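Local structure of putative fimbrium tip subunit Fim1C (Bacteroides ovatus, 4EPS) at residues 89-100 and 109-117; 157-165 and 246-257. The protein is probably a component of the tip of fimbriae, the filamentous cell-surface appendages that mediate adhesion and biofilm formation. One frame throughout, in Å; residues are numbered along the deposited sequence.

Contact 1: residues 89-100 and 109-117; sequences YAYYPYQSEMTG and FFAPLAAGW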
loop_
_atom_site.group_PDB
_atom_site.type_symbol
_atom_site.label_atom_id
_atom_site.label_comp_id
_atom_site.label_asym_id
_atom_site.label_seq_id
_atom_site.Cartn_x
_atom_site.Cartn_y
_atom_site.Cartn_z
ATOM N N TYR A 89 22.700 55.588 4.463
ATOM C CA TYR A 89 22.945 54.365 3.677
ATOM C C TYR A 89 23.456 53.278 4.566
ATOM O O TYR A 89 24.267 53.560 5.459
ATOM C CB TYR A 89 24.005 54.617 2.580
ATOM C CG TYR A 89 23.638 55.664 1.567
ATOM C CD1 TYR A 89 23.927 57.009 1.790
ATOM C CD2 TYR A 89 23.031 55.314 0.366
ATOM C CE1 TYR A 89 23.594 57.985 0.853
ATOM C CE2 TYR A 89 22.702 56.282 -0.585
ATOM C CZ TYR A 89 22.999 57.611 -0.339
ATOM O OH TYR A 89 22.702 58.560 -1.275
ATOM N N ALA A 90 23.052 52.035 4.315
ATOM C CA ALA A 90 23.604 50.929 5.105
ATOM C C ALA A 90 23.979 49.766 4.197
ATOM O O ALA A 90 23.386 49.593 3.130
ATOM C CB ALA A 90 22.624 50.469 6.173
ATOM N N TYR A 91 24.953 48.969 4.631
ATOM C CA TYR A 91 25.344 47.769 3.881
ATOM C C TYR A 91 25.719 46.671 4.842
ATOM O O TYR A 91 26.121 46.917 5.988
ATOM C CB TYR A 91 26.510 48.046 2.886
ATOM C CG TYR A 91 27.846 48.179 3.589
ATOM C CD1 TYR A 91 28.162 49.328 4.311
ATOM C CD2 TYR A 91 28.743 47.114 3.633
ATOM C CE1 TYR A 91 29.365 49.436 5.009
ATOM C CE2 TYR A 91 29.924 47.191 4.372
ATOM C CZ TYR A 91 30.239 48.364 5.044
ATOM O OH TYR A 91 31.386 48.454 5.790
ATOM N N TYR A 92 25.646 45.456 4.329
ATOM C CA TYR A 92 26.019 44.230 5.009
ATOM C C TYR A 92 26.869 43.382 4.046
ATOM O O TYR A 92 26.466 43.271 2.890
ATOM C CB TYR A 92 24.737 43.455 5.396
ATOM C CG TYR A 92 25.048 42.078 5.943
ATOM C CD1 TYR A 92 25.202 40.983 5.090
ATOM C CD2 TYR A 92 25.274 41.883 7.307
ATOM C CE1 TYR A 92 25.588 39.737 5.579
ATOM C CE2 TYR A 92 25.622 40.631 7.810
ATOM C CZ TYR A 92 25.780 39.565 6.940
ATOM O OH TYR A 92 26.125 38.340 7.436
ATOM N N PRO A 93 27.888 42.621 4.505
ATOM C CA PRO A 93 28.479 42.618 5.856
ATOM C C PRO A 93 29.504 43.727 5.999
ATOM O O PRO A 93 30.238 44.021 5.046
ATOM C CB PRO A 93 29.126 41.227 5.949
ATOM C CG PRO A 93 29.548 40.916 4.505
ATOM C CD PRO A 93 28.609 41.699 3.593
ATOM N N TYR A 94 29.558 44.331 7.194
ATOM C CA TYR A 94 30.493 45.408 7.522
ATOM C C TYR A 94 31.922 45.036 7.130
ATOM O O TYR A 94 32.360 43.914 7.403
ATOM C CB TYR A 94 30.433 45.683 9.042
ATOM C CG TYR A 94 31.523 46.607 9.542
ATOM C CD1 TYR A 94 31.439 47.983 9.347
ATOM C CD2 TYR A 94 32.618 46.111 10.244
ATOM C CE1 TYR A 94 32.448 48.840 9.787
ATOM C CE2 TYR A 94 33.623 46.960 10.711
ATOM C CZ TYR A 94 33.534 48.323 10.477
ATOM O OH TYR A 94 34.527 49.161 10.926
ATOM N N GLN A 95 32.629 45.991 6.507
ATOM C CA GLN A 95 34.036 45.907 6.086
ATOM C C GLN A 95 34.795 47.020 6.802
ATOM O O GLN A 95 34.341 48.165 6.775
ATOM C CB GLN A 95 34.164 46.069 4.548
ATOM C CG GLN A 95 33.333 45.079 3.696
ATOM C CD GLN A 95 33.765 43.643 3.855
ATOM O OE1 GLN A 95 34.885 43.262 3.502
ATOM N NE2 GLN A 95 32.881 42.805 4.373
ATOM N N SER A 96 35.913 46.687 7.471
ATOM C CA SER A 96 36.780 47.653 8.166
ATOM C C SER A 96 37.311 48.710 7.211
ATOM O O SER A 96 37.434 49.877 7.600
ATOM C CB SER A 96 37.962 46.946 8.827
ATOM O OG SER A 96 37.567 46.338 10.045
ATOM N N GLU A 97 37.604 48.314 5.953
ATOM C CA GLU A 97 38.135 49.239 4.951
ATOM C C GLU A 97 37.088 49.543 3.878
ATOM O O GLU A 97 36.668 48.652 3.145
ATOM C CB GLU A 97 39.439 48.673 4.325
ATOM C CG GLU A 97 40.178 49.642 3.408
ATOM C CD GLU A 97 40.746 50.884 4.073
ATOM O OE1 GLU A 97 40.013 51.894 4.177
ATOM O OE2 GLU A 97 41.930 50.851 4.482
HETATM N N MSE A 98 36.677 50.811 3.782
HETATM C CA MSE A 98 35.682 51.227 2.790
HETATM C C MSE A 98 36.219 52.369 1.928
HETATM O O MSE A 98 35.471 52.947 1.137
HETATM C CB MSE A 98 34.349 51.599 3.462
HETATM C CG MSE A 98 33.565 50.370 3.947
HETATM SE SE MSE A 98 32.965 49.272 2.463
HETATM C CE MSE A 98 31.531 50.443 1.779
ATOM N N THR A 99 37.533 52.651 2.015
ATOM C CA THR A 99 38.141 53.706 1.185
ATOM C C THR A 99 37.966 53.337 -0.293
ATOM O O THR A 99 38.308 52.227 -0.698
ATOM C CB THR A 99 39.626 53.945 1.571
ATOM O OG1 THR A 99 39.700 54.250 2.969
ATOM C CG2 THR A 99 40.254 55.083 0.779
ATOM N N GLY A 100 37.370 54.255 -1.045
ATOM C CA GLY A 100 37.105 54.102 -2.468
ATOM C C GLY A 100 35.988 53.133 -2.797
ATOM O O GLY A 100 35.784 52.820 -3.973
ATOM N N PHE A 109 25.246 54.727 -4.614
ATOM C CA PHE A 109 26.279 54.989 -3.604
ATOM C C PHE A 109 27.249 53.814 -3.386
ATOM O O PHE A 109 28.409 54.056 -3.071
ATOM C CB PHE A 109 25.630 55.365 -2.268
ATOM C CG PHE A 109 26.568 55.785 -1.154
ATOM C CD1 PHE A 109 27.142 57.054 -1.144
ATOM C CD2 PHE A 109 26.816 54.939 -0.078
ATOM C CE1 PHE A 109 27.982 57.454 -0.101
ATOM C CE2 PHE A 109 27.628 55.351 0.987
ATOM C CZ PHE A 109 28.205 56.610 0.972
ATOM N N PHE A 110 26.775 52.555 -3.492
ATOM C CA PHE A 110 27.664 51.417 -3.251
ATOM C C PHE A 110 28.137 50.714 -4.557
ATOM O O PHE A 110 28.622 49.577 -4.497
ATOM C CB PHE A 110 26.979 50.403 -2.324
ATOM C CG PHE A 110 26.746 50.897 -0.910
ATOM C CD1 PHE A 110 27.808 51.036 -0.016
ATOM C CD2 PHE A 110 25.458 51.152 -0.451
ATOM C CE1 PHE A 110 27.585 51.442 1.310
ATOM C CE2 PHE A 110 25.233 51.564 0.870
ATOM C CZ PHE A 110 26.296 51.692 1.745
ATOM N N ALA A 111 28.024 51.392 -5.716
ATOM C CA ALA A 111 28.470 50.830 -7.004
ATOM C C ALA A 111 29.933 50.285 -6.937
ATOM O O ALA A 111 30.119 49.134 -7.356
ATOM C CB ALA A 111 28.337 51.860 -8.125
ATOM N N PRO A 112 30.953 51.000 -6.367
ATOM C CA PRO A 112 32.321 50.424 -6.336
ATOM C C PRO A 112 32.464 49.219 -5.404
ATOM O O PRO A 112 33.243 48.317 -5.688
ATOM C CB PRO A 112 33.190 51.590 -5.844
ATOM C CG PRO A 112 32.352 52.836 -6.098
ATOM C CD PRO A 112 30.959 52.379 -5.824
ATOM N N LEU A 113 31.728 49.201 -4.285
ATOM C CA LEU A 113 31.751 48.056 -3.359
ATOM C C LEU A 113 31.270 46.807 -4.098
ATOM O O LEU A 113 31.936 45.776 -4.061
ATOM C CB LEU A 113 30.871 48.358 -2.135
ATOM C CG LEU A 113 30.705 47.255 -1.085
ATOM C CD1 LEU A 113 32.059 46.893 -0.414
ATOM C CD2 LEU A 113 29.648 47.678 -0.052
ATOM N N ALA A 114 30.151 46.934 -4.834
ATOM C CA ALA A 114 29.575 45.829 -5.594
ATOM C C ALA A 114 30.487 45.420 -6.759
ATOM O O ALA A 114 30.727 44.224 -6.946
ATOM C CB ALA A 114 28.197 46.213 -6.105
ATOM N N ALA A 115 31.040 46.403 -7.502
ATOM C CA ALA A 115 31.935 46.139 -8.645
ATOM C C ALA A 115 33.203 45.361 -8.239
ATOM O O ALA A 115 33.607 44.458 -8.967
ATOM C CB ALA A 115 32.325 47.443 -9.328
ATOM N N GLY A 116 33.796 45.696 -7.098
ATOM C CA GLY A 116 35.004 45.029 -6.621
ATOM C C GLY A 116 34.781 43.843 -5.695
ATOM O O GLY A 116 35.747 43.256 -5.196
ATOM N N TRP A 117 33.507 43.463 -5.448
ATOM C CA TRP A 117 33.188 42.369 -4.527
ATOM C C TRP A 117 33.725 41.048 -5.066
ATOM O O TRP A 117 33.339 40.618 -6.153
ATOM C CB TRP A 117 31.671 42.305 -4.263
ATOM C CG TRP A 117 31.297 41.474 -3.067
ATOM C CD1 TRP A 117 30.712 40.243 -3.075
ATOM C CD2 TRP A 117 31.422 41.853 -1.685
ATOM N NE1 TRP A 117 30.489 39.814 -1.783
ATOM C CE2 TRP A 117 30.916 40.783 -0.910
ATOM C CE3 TRP A 117 31.920 42.998 -1.025
ATOM C CZ2 TRP A 117 30.882 40.821 0.490
ATOM C CZ3 TRP A 117 31.904 43.029 0.367
ATOM C CH2 TRP A 117 31.387 41.951 1.108
#

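Contact 2: residues 157-165 and 246-257; sequences HRMSLVVVK and KMKEGKYKRFVV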
loop_
_atom_site.group_PDB
_atom_site.type_symbol
_atom_site.label_atom_id
_atom_site.label_comp_id
_atom_site.label_asym_id
_atom_site.label_seq_id
_atom_site.Cartn_x
_atom_site.Cartn_y
_atom_site.Cartn_z
ATOM N N HIS A 157 20.059 42.298 -2.056
ATOM C CA HIS A 157 21.232 41.457 -2.326
ATOM C C HIS A 157 21.839 41.880 -3.656
ATOM O O HIS A 157 21.108 42.040 -4.657
ATOM C CB HIS A 157 20.836 39.971 -2.337
ATOM C CG HIS A 157 20.378 39.460 -1.006
ATOM N ND1 HIS A 157 21.208 38.703 -0.206
ATOM C CD2 HIS A 157 19.192 39.630 -0.372
ATOM C CE1 HIS A 157 20.489 38.384 0.865
ATOM N NE2 HIS A 157 19.273 38.933 0.816
ATOM N N ARG A 158 23.171 42.075 -3.674
ATOM C CA ARG A 158 23.862 42.526 -4.879
ATOM C C ARG A 158 24.330 41.360 -5.760
ATOM O O ARG A 158 24.588 41.560 -6.942
ATOM C CB ARG A 158 25.040 43.431 -4.499
ATOM C CG ARG A 158 24.600 44.716 -3.777
ATOM C CD ARG A 158 23.595 45.536 -4.574
ATOM N NE ARG A 158 24.234 46.197 -5.706
ATOM C CZ ARG A 158 24.592 47.478 -5.724
ATOM N NH1 ARG A 158 24.350 48.256 -4.678
ATOM N NH2 ARG A 158 25.189 47.991 -6.790
HETATM N N MSE A 159 24.443 40.153 -5.196
HETATM C CA MSE A 159 24.874 39.000 -5.980
HETATM C C MSE A 159 23.653 38.288 -6.553
HETATM O O MSE A 159 22.512 38.652 -6.245
HETATM C CB MSE A 159 25.698 38.015 -5.085
HETATM C CG MSE A 159 26.997 38.636 -4.531
HETATM SE SE MSE A 159 28.203 39.235 -5.970
HETATM C CE MSE A 159 28.018 41.202 -5.770
ATOM N N SER A 160 23.895 37.252 -7.363
ATOM C CA SER A 160 22.826 36.411 -7.889
ATOM C C SER A 160 22.918 35.088 -7.158
ATOM O O SER A 160 23.912 34.849 -6.470
ATOM C CB SER A 160 22.956 36.255 -9.405
ATOM O OG SER A 160 21.752 35.692 -9.904
ATOM N N LEU A 161 21.901 34.237 -7.272
ATOM C CA LEU A 161 21.910 32.982 -6.522
ATOM C C LEU A 161 21.529 31.779 -7.368
ATOM O O LEU A 161 20.493 31.784 -8.037
ATOM C CB LEU A 161 20.939 33.109 -5.330
ATOM C CG LEU A 161 20.856 31.896 -4.373
ATOM C CD1 LEU A 161 22.202 31.713 -3.602
ATOM C CD2 LEU A 161 19.708 32.057 -3.428
ATOM N N VAL A 162 22.357 30.732 -7.299
ATOM C CA VAL A 162 22.067 29.446 -7.927
ATOM C C VAL A 162 21.423 28.576 -6.835
ATOM O O VAL A 162 21.982 28.454 -5.740
ATOM C CB VAL A 162 23.340 28.768 -8.539
ATOM C CG1 VAL A 162 23.131 27.256 -8.798
ATOM C CG2 VAL A 162 23.767 29.461 -9.826
ATOM N N VAL A 163 20.295 27.939 -7.140
ATOM C CA VAL A 163 19.654 26.990 -6.212
ATOM C C VAL A 163 19.567 25.650 -6.957
ATOM O O VAL A 163 19.079 25.642 -8.091
ATOM C CB VAL A 163 18.267 27.457 -5.689
ATOM C CG1 VAL A 163 17.659 26.397 -4.751
ATOM C CG2 VAL A 163 18.389 28.812 -4.960
ATOM N N VAL A 164 20.076 24.552 -6.355
ATOM C CA VAL A 164 20.032 23.230 -6.991
ATOM C C VAL A 164 19.174 22.297 -6.131
ATOM O O VAL A 164 19.449 22.129 -4.946
ATOM C CB VAL A 164 21.435 22.600 -7.255
ATOM C CG1 VAL A 164 21.306 21.302 -8.064
ATOM C CG2 VAL A 164 22.387 23.583 -7.937
ATOM N N LYS A 165 18.169 21.662 -6.752
ATOM C CA LYS A 165 17.322 20.663 -6.097
ATOM C C LYS A 165 17.581 19.306 -6.758
ATOM O O LYS A 165 17.103 19.057 -7.869
ATOM C CB LYS A 165 15.828 21.066 -6.205
ATOM C CG LYS A 165 14.881 20.139 -5.434
ATOM C CD LYS A 165 15.022 20.343 -3.948
ATOM C CE LYS A 165 13.973 19.573 -3.189
ATOM N NZ LYS A 165 14.302 19.582 -1.751
ATOM N N LYS A 246 20.842 33.694 -16.739
ATOM C CA LYS A 246 19.895 33.487 -15.644
ATOM C C LYS A 246 20.391 34.107 -14.334
ATOM O O LYS A 246 19.741 33.932 -13.302
ATOM C CB LYS A 246 19.629 31.974 -15.466
ATOM C CG LYS A 246 19.093 31.313 -16.739
ATOM C CD LYS A 246 19.241 29.812 -16.707
ATOM C CE LYS A 246 19.205 29.215 -18.098
ATOM N NZ LYS A 246 19.430 27.747 -18.048
HETATM N N MSE A 247 21.533 34.815 -14.374
HETATM C CA MSE A 247 22.179 35.372 -13.174
HETATM C C MSE A 247 21.874 36.864 -13.008
HETATM O O MSE A 247 22.698 37.719 -13.339
HETATM C CB MSE A 247 23.691 35.105 -13.226
HETATM C CG MSE A 247 24.031 33.612 -13.336
HETATM SE SE MSE A 247 23.814 32.725 -11.592
HETATM C CE MSE A 247 21.999 32.004 -11.776
ATOM N N LYS A 248 20.665 37.167 -12.523
ATOM C CA LYS A 248 20.225 38.557 -12.312
ATOM C C LYS A 248 20.494 38.970 -10.872
ATOM O O LYS A 248 20.287 38.170 -9.959
ATOM C CB LYS A 248 18.726 38.707 -12.616
ATOM C CG LYS A 248 18.385 38.662 -14.104
ATOM C CD LYS A 248 16.946 39.111 -14.328
ATOM C CE LYS A 248 16.661 39.467 -15.767
ATOM N NZ LYS A 248 15.404 40.254 -15.895
ATOM N N GLU A 249 20.941 40.212 -10.680
ATOM C CA GLU A 249 21.222 40.767 -9.355
ATOM C C GLU A 249 19.988 40.694 -8.457
ATOM O O GLU A 249 18.891 41.085 -8.873
ATOM C CB GLU A 249 21.701 42.218 -9.527
ATOM C CG GLU A 249 21.969 42.971 -8.248
ATOM C CD GLU A 249 22.217 44.457 -8.461
ATOM O OE1 GLU A 249 22.570 44.852 -9.594
ATOM O OE2 GLU A 249 22.074 45.226 -7.485
ATOM N N GLY A 250 20.167 40.161 -7.242
ATOM C CA GLY A 250 19.085 40.035 -6.279
ATOM C C GLY A 250 18.034 39.008 -6.635
ATOM O O GLY A 250 16.929 39.026 -6.083
ATOM N N LYS A 251 18.366 38.097 -7.557
ATOM C CA LYS A 251 17.415 37.070 -7.968
ATOM C C LYS A 251 18.067 35.706 -7.972
ATOM O O LYS A 251 19.293 35.605 -8.003
ATOM C CB LYS A 251 16.832 37.390 -9.374
ATOM C CG LYS A 251 16.097 38.739 -9.398
ATOM C CD LYS A 251 15.185 38.860 -10.588
ATOM C CE LYS A 251 14.380 40.140 -10.532
ATOM N NZ LYS A 251 13.345 40.170 -11.601
ATOM N N TYR A 252 17.248 34.658 -7.898
ATOM C CA TYR A 252 17.767 33.298 -7.937
ATOM C C TYR A 252 17.194 32.507 -9.113
ATOM O O TYR A 252 16.073 32.758 -9.580
ATOM C CB TYR A 252 17.479 32.536 -6.609
ATOM C CG TYR A 252 16.040 32.130 -6.386
ATOM C CD1 TYR A 252 15.537 30.945 -6.924
ATOM C CD2 TYR A 252 15.204 32.882 -5.566
ATOM C CE1 TYR A 252 14.216 30.550 -6.698
ATOM C CE2 TYR A 252 13.896 32.475 -5.296
ATOM C CZ TYR A 252 13.402 31.317 -5.877
ATOM O OH TYR A 252 12.116 30.933 -5.615
ATOM N N LYS A 253 17.944 31.506 -9.518
ATOM C CA LYS A 253 17.533 30.549 -10.530
ATOM C C LYS A 253 17.581 29.189 -9.854
ATOM O O LYS A 253 18.650 28.795 -9.365
ATOM C CB LYS A 253 18.451 30.624 -11.765
ATOM C CG LYS A 253 18.305 29.441 -12.748
ATOM C CD LYS A 253 16.921 29.263 -13.353
ATOM C CE LYS A 253 16.858 27.928 -14.066
ATOM N NZ LYS A 253 15.484 27.599 -14.542
ATOM N N ARG A 254 16.442 28.494 -9.818
ATOM C CA ARG A 254 16.381 27.164 -9.219
ATOM C C ARG A 254 16.428 26.100 -10.307
ATOM O O ARG A 254 15.598 26.100 -11.215
ATOM C CB ARG A 254 15.139 26.982 -8.329
ATOM C CG ARG A 254 15.067 25.590 -7.686
ATOM C CD ARG A 254 13.834 25.413 -6.811
ATOM N NE ARG A 254 14.094 25.724 -5.400
ATOM C CZ ARG A 254 13.555 26.747 -4.737
ATOM N NH1 ARG A 254 12.713 27.573 -5.347
ATOM N NH2 ARG A 254 13.847 26.944 -3.460
ATOM N N PHE A 255 17.405 25.206 -10.213
ATOM C CA PHE A 255 17.549 24.091 -11.153
ATOM C C PHE A 255 16.981 22.843 -10.481
ATOM O O PHE A 255 17.542 22.396 -9.481
ATOM C CB PHE A 255 19.014 23.866 -11.516
ATOM C CG PHE A 255 19.658 25.009 -12.259
ATOM C CD1 PHE A 255 19.606 25.072 -13.653
ATOM C CD2 PHE A 255 20.333 26.014 -11.572
ATOM C CE1 PHE A 255 20.230 26.113 -14.351
ATOM C CE2 PHE A 255 20.973 27.054 -12.275
ATOM C CZ PHE A 255 20.914 27.094 -13.657
ATOM N N VAL A 256 15.876 22.302 -11.009
ATOM C CA VAL A 256 15.259 21.073 -10.458
ATOM C C VAL A 256 15.783 19.902 -11.302
ATOM O O VAL A 256 15.532 19.835 -12.499
ATOM C CB VAL A 256 13.712 21.153 -10.417
ATOM C CG1 VAL A 256 13.098 19.829 -9.921
ATOM C CG2 VAL A 256 13.255 22.328 -9.533
ATOM N N VAL A 257 16.564 19.022 -10.681
ATOM C CA VAL A 257 17.215 17.932 -11.399
ATOM C C VAL A 257 16.378 16.658 -11.294
ATOM O O VAL A 257 16.037 16.225 -10.196
ATOM C CB VAL A 257 18.662 17.709 -10.864
ATOM C CG1 VAL A 257 19.353 16.538 -11.581
ATOM C CG2 VAL A 257 19.496 19.005 -10.979
HETATM O O HOH W 1 20.352 44.357 -5.777
HETATM O O HOH W 2 25.128 46.147 -8.774
#

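Contact 1: residues 89-100 and 109-117
Strand 89-92 faces residues 109-110, which lead into helix 111-115, without backbone pairing, the CA atoms of Tyr-89 and Phe-109 lying 8.0 Å apart, so the contact is made mostly by side chains. A short helix with an aromatic N-terminal end thus covers strand 87-92 of the fimbrillin-like domain, which pairs with strands 45-52 and 135-145. The Tyr-89 and Phe-109 rings form a face-to-face stack, centroids 4.2 Å apart and planes inclined by 16°, and Phe-109 CB makes a CH-pi contact 3.9 Å from the Tyr-89 ring centroid. Phe-110, at the N-cap, has its ring sandwiched: Phe-109 CD2 lies over one face, while Tyr-91 CB points its CH at the opposite one. Tyr-91 CG stands between its own backbone N and carbonyl carbon (chi1 75°), which turns the ring across Phe-110 and Leu-113, Tyr-91 CD2 3.8 Å from Leu-113 CD2. Selenomethionine Met-98, bent at chi2 and chi3, brings CE to the edge of the Phe-110 ring; Gly-100 O lies 3.4 Å from Pro-112 CB. Trp-117 CH2 approaches Pro-93 CD at 3.7 Å, and Gln-95 NE2 meets the indole edge while hydrogen-bonding Pro-93 O from above its carbonyl plane. Tyr-91 OH accepts the Gln-95 N-H and hydrogen-bonds Asn-62; Trp-117 NE1 hydrogen-bonds Gln-132 O. The interface is therefore chiefly apolar and aromatic, these polar groups being held within one segment or elsewhere.

Contact 2: residues 157-165 and 246-257
Glu-249 OE2 is gripped twice: in the modelled conformer Arg-158 NE forms a salt bridge to it at 3.0 Å, and a water that also donates to His-157 O donates to it. This happens at the type II turn 248-251, which opens a parallel strand pair, 160-165 with 251-256, axes 19° apart, in the fimbrillin-like region. Gly-250 N joins the turn to Met-159 O by a 3.0 Å hydrogen bond, its donor above the carbonyl plane; Ser-160 OG lies 2.9 Å from Lys-248 O and 3.1 Å from Lys-251 O, its proton unassigned. Backbone bonds then alternate from Leu-161 N to Val-257 N, the shortest being Phe-255 N to Val-163 O at 2.7 Å. On one face Leu-161 CB packs against Tyr-252 CB, and Val-163 CG1 lies 3.7 Å from Arg-254 NE, whose guanidinium, as modelled, also salt-bridges Glu-217. On the other, Val-162 spreads its two methyls: CG1, anti to the backbone N (chi1 162°), reaches the Phe-255 ring, and CG2 touches CE of selenomethionine Met-247 at 3.7 Å. Without those methyls, as with an alanine here, the Phe-255 ring and the Met-247 methyl are each likely to lose a packing partner. In that same Arg-158 conformer, NH2 has a second acidic partner in Asp-108 and donates to another water, which donates to Glu-249 OE1.

In the fold
Contact 1 closes before contact 2 opens along the chain; their centres are about 22 Å apart, and all four segments belong to the fimbrillin-like region. Strand 135-145 connects them, pairing antiparallel with both strand 87-92 of contact 1 and the long strand 148-174 that carries residues 157-165. Contact 1 packs a short helix and its flanking loops onto strand 87-92 and the loop that follows it, whereas contact 2 joins segments 81 residues apart at their nearest ends. The two also touch directly: Ala-114 CB lies 3.6 Å from Arg-158 NH2 in the modelled conformer, and Trp-117 CD1 lies 3.9 Å from Met-159 CE. Local helix packing and long-range strand pairing thus meet within the same beta-rich domain.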